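Local coordinates for periplasmic binding protein (Pseudomonas aeruginosa, PDB 2R79) that binds heme in the periplasm and probably hands it to a membrane transporter for uptake into the cell, at residues Leu155-Arg160 and Ala177-Tyr182. Residues are numbered along the deposited sequence; the frame is centred on the assembly and turned at random.
Sequences LLVAGR and ATHEGY. With HEM (protoporphyrin IX containing Fe), chain D; SO4 (sulfate ion), chain B.
A histidine side chain bonds to a strand carbonyl at the edge of a short antiparallel pairing, where Val157 is also backbone-bonded to Lys183. With CG of His179 in the crowded position between its own N and carbonyl carbon (chi1 62°), the ring turns back so that NE2 reaches Val157 O at 3.0 Å. The acceptor lies in the ring plane, although the donor sits above the carbonyl plane. The same Val157 O receives a CA-H...O contact from Tyr182 CA at 3.3 Å. Gly159 CA sits over one face of the His179 ring, 3.8 Å from its centroid in a CH-pi contact, while Val157 CG1 packs on His179 CE1 and on Ala177 CB.

Gly159 N to Gly181 O, on a bent path (N-H...O 141°), flanks the non-hydrogen-bonded pair Ala158-Tyr182. Arg160 and Glu180 then form an isolated bridge, carried by Arg160 N to His179 O and Gly181 N to Arg160 O; both lie in their carbonyl planes, the latter almost straight at 175°. Gly159 CA packs tightly, 3.3 Å from His179 O in a CA-H...O contact. At the exposed end Arg160 NE makes a long salt bridge of 3.7 Å to Glu180 OE2, with the two charged planes nearly perpendicular; that oxygen also accepts a hydrogen bond from Asn161 ND2. Glu180 N donates to a sulfate ion, probably from the crystallisation liquor, which Lys183 also binds.

At the other end Tyr182 CE2 meets Ala158 CB, and Leu156 CD1 touches Tyr182 CB. One Tyr182 ring face receives the heme carbon CBC, 3.4 Å from Tyr182 CE1; the hydroxyl is held by Gly164 N. Strand 155-158 also pairs with strand 143-150, so the contact extends a mixed sheet to the heme pocket of this periplasmic binding protein, where Tyr182 forms part of the wall.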
loop_
_atom_site.group_PDB
_atom_site.type_symbol
_atom_site.label_atom_id
_atom_site.label_comp_id
_atom_site.label_asym_id
_atom_site.label_seq_id
_atom_site.Cartn_x
_atom_site.Cartn_y
_atom_site.Cartn_z
ATOM N N LEU A 155 0.108 20.239 26.984
ATOM C CA LEU A 155 1.284 19.474 27.366
ATOM C C LEU A 155 1.433 19.127 28.835
ATOM O O LEU A 155 1.310 19.984 29.708
ATOM C CB LEU A 155 2.551 20.209 26.933
ATOM C CG LEU A 155 2.837 20.319 25.441
ATOM C CD1 LEU A 155 4.258 20.844 25.254
ATOM C CD2 LEU A 155 2.699 18.952 24.792
ATOM N N LEU A 156 1.701 17.853 29.096
ATOM C CA LEU A 156 1.946 17.378 30.448
ATOM C C LEU A 156 3.377 16.824 30.428
ATOM O O LEU A 156 3.722 16.008 29.571
ATOM C CB LEU A 156 0.958 16.270 30.840
ATOM C CG LEU A 156 -0.490 16.638 31.181
ATOM C CD1 LEU A 156 -1.250 15.375 31.568
ATOM C CD2 LEU A 156 -0.525 17.645 32.338
ATOM N N VAL A 157 4.216 17.290 31.344
ATOM C CA VAL A 157 5.590 16.822 31.406
ATOM C C VAL A 157 5.702 15.687 32.403
ATOM O O VAL A 157 5.197 15.785 33.522
ATOM C CB VAL A 157 6.552 17.950 31.835
ATOM C CG1 VAL A 157 7.977 17.416 31.919
ATOM C CG2 VAL A 157 6.473 19.094 30.847
ATOM N N ALA A 158 6.368 14.608 32.000
ATOM C CA ALA A 158 6.551 13.450 32.871
ATOM C C ALA A 158 7.627 13.702 33.915
ATOM O O ALA A 158 8.818 13.781 33.605
ATOM C CB ALA A 158 6.913 12.209 32.047
ATOM N N GLY A 159 7.197 13.826 35.161
ATOM C CA GLY A 159 8.135 14.049 36.234
ATOM C C GLY A 159 8.484 12.726 36.874
ATOM O O GLY A 159 8.245 11.662 36.296
ATOM N N ARG A 160 9.036 12.800 38.077
ATOM C CA ARG A 160 9.435 11.628 38.825
ATOM C C ARG A 160 8.246 10.744 39.187
ATOM O O ARG A 160 7.145 11.230 39.422
ATOM C CB ARG A 160 10.161 12.055 40.100
ATOM C CG ARG A 160 11.401 12.929 39.879
ATOM C CD ARG A 160 12.483 12.555 40.884
ATOM N NE ARG A 160 11.884 12.211 42.174
ATOM C CZ ARG A 160 12.465 11.460 43.104
ATOM N NH1 ARG A 160 13.680 10.962 42.904
ATOM N NH2 ARG A 160 11.815 11.188 44.228
ATOM N N ALA A 177 13.153 16.889 34.174
ATOM C CA ALA A 177 12.071 17.385 35.020
ATOM C C ALA A 177 12.293 16.912 36.448
ATOM O O ALA A 177 12.574 15.744 36.667
ATOM C CB ALA A 177 10.730 16.875 34.503
ATOM N N THR A 178 12.164 17.815 37.416
ATOM C CA THR A 178 12.372 17.440 38.806
ATOM C C THR A 178 11.088 17.360 39.611
ATOM O O THR A 178 11.112 16.953 40.765
ATOM C CB THR A 178 13.358 18.407 39.517
ATOM O OG1 THR A 178 12.805 19.731 39.566
ATOM C CG2 THR A 178 14.691 18.440 38.768
ATOM N N HIS A 179 9.966 17.744 39.015
ATOM C CA HIS A 179 8.697 17.666 39.728
ATOM C C HIS A 179 8.215 16.216 39.824
ATOM O O HIS A 179 8.812 15.305 39.248
ATOM C CB HIS A 179 7.621 18.493 39.025
ATOM C CG HIS A 179 7.313 18.026 37.637
ATOM N ND1 HIS A 179 8.008 18.466 36.531
ATOM C CD2 HIS A 179 6.393 17.146 37.176
ATOM C CE1 HIS A 179 7.527 17.880 35.449
ATOM N NE2 HIS A 179 6.547 17.073 35.813
ATOM N N GLU A 180 7.111 16.031 40.538
ATOM C CA GLU A 180 6.492 14.730 40.756
ATOM C C GLU A 180 5.247 14.600 39.879
ATOM O O GLU A 180 4.465 15.542 39.772
ATOM C CB GLU A 180 6.078 14.613 42.224
ATOM C CG GLU A 180 6.364 13.278 42.865
ATOM C CD GLU A 180 7.847 12.974 42.912
ATOM O OE1 GLU A 180 8.632 13.839 43.359
ATOM O OE2 GLU A 180 8.229 11.863 42.499
ATOM N N GLY A 181 5.076 13.433 39.258
ATOM C CA GLY A 181 3.914 13.175 38.418
ATOM C C GLY A 181 3.896 13.891 37.076
ATOM O O GLY A 181 4.920 14.387 36.609
ATOM N N TYR A 182 2.728 13.922 36.447
ATOM C CA TYR A 182 2.567 14.601 35.169
ATOM C C TYR A 182 2.011 15.981 35.457
ATOM O O TYR A 182 0.933 16.109 36.035
ATOM C CB TYR A 182 1.591 13.853 34.255
ATOM C CG TYR A 182 2.130 12.563 33.690
ATOM C CD1 TYR A 182 1.824 11.331 34.275
ATOM C CD2 TYR A 182 2.953 12.574 32.565
ATOM C CE1 TYR A 182 2.330 10.131 33.746
ATOM C CE2 TYR A 182 3.467 11.383 32.030
ATOM C CZ TYR A 182 3.152 10.174 32.623
ATOM O OH TYR A 182 3.679 9.019 32.099
HETATM C CHA HEM D . -8.363 12.660 29.494
HETATM C CHB HEM D . -7.978 9.578 25.674
HETATM C CHC HEM D . -3.453 8.478 27.049
HETATM C CHD HEM D . -3.841 11.455 30.889
HETATM C C1A HEM D . -8.674 11.913 28.324
HETATM C C2A HEM D . -9.900 12.007 27.542
HETATM C C3A HEM D . -9.789 11.122 26.503
HETATM C C4A HEM D . -8.490 10.507 26.606
HETATM C CMA HEM D . -10.852 10.791 25.452
HETATM C CAA HEM D . -11.111 12.913 27.767
HETATM C CBA HEM D . -10.978 14.293 27.129
HETATM C CGA HEM D . -9.945 15.165 27.825
HETATM O O1A HEM D . -10.177 15.555 28.993
HETATM O O2A HEM D . -8.895 15.455 27.206
HETATM C C1B HEM D . -6.737 8.936 25.756
HETATM C C2B HEM D . -6.214 7.990 24.782
HETATM C C3B HEM D . -4.930 7.685 25.161
HETATM C C4B HEM D . -4.683 8.435 26.380
HETATM C CMB HEM D . -6.986 7.381 23.597
HETATM C CAB HEM D . -4.042 6.799 24.551
HETATM C CBB HEM D . -3.823 6.722 23.212
HETATM C C1C HEM D . -3.176 9.190 28.225
HETATM C C2C HEM D . -1.879 9.234 28.866
HETATM C C3C HEM D . -1.953 10.101 29.906
HETATM C C4C HEM D . -3.342 10.527 29.965
HETATM C CMC HEM D . -0.643 8.437 28.475
HETATM C CAC HEM D . -0.864 10.624 30.606
HETATM C CBC HEM D . -0.495 10.217 31.845
HETATM C C1D HEM D . -5.118 12.007 30.860
HETATM C C2D HEM D . -5.556 13.022 31.785
HETATM C C3D HEM D . -6.821 13.344 31.438
HETATM C C4D HEM D . -7.164 12.571 30.241
HETATM C CMD HEM D . -4.762 13.614 32.948
HETATM C CAD HEM D . -7.691 14.260 32.298
HETATM C CBD HEM D . -8.892 13.611 32.987
HETATM C CGD HEM D . -8.515 12.578 34.047
HETATM O O1D HEM D . -9.441 12.023 34.680
HETATM O O2D HEM D . -7.306 12.318 34.254
HETATM N NA HEM D . -7.821 10.960 27.749
HETATM N NB HEM D . -5.810 9.168 26.773
HETATM N NC HEM D . -4.088 9.979 28.912
HETATM N ND HEM D . -6.108 11.715 29.916
HETATM FE FE HEM D . -6.037 10.325 28.446
HETATM S S SO4 B . 5.427 19.157 42.404
HETATM O O1 SO4 B . 6.424 20.022 41.720
HETATM O O2 SO4 B . 4.527 19.551 43.531
HETATM O O3 SO4 B . 4.990 18.003 41.526
HETATM O O4 SO4 B . 4.399 19.926 41.627
#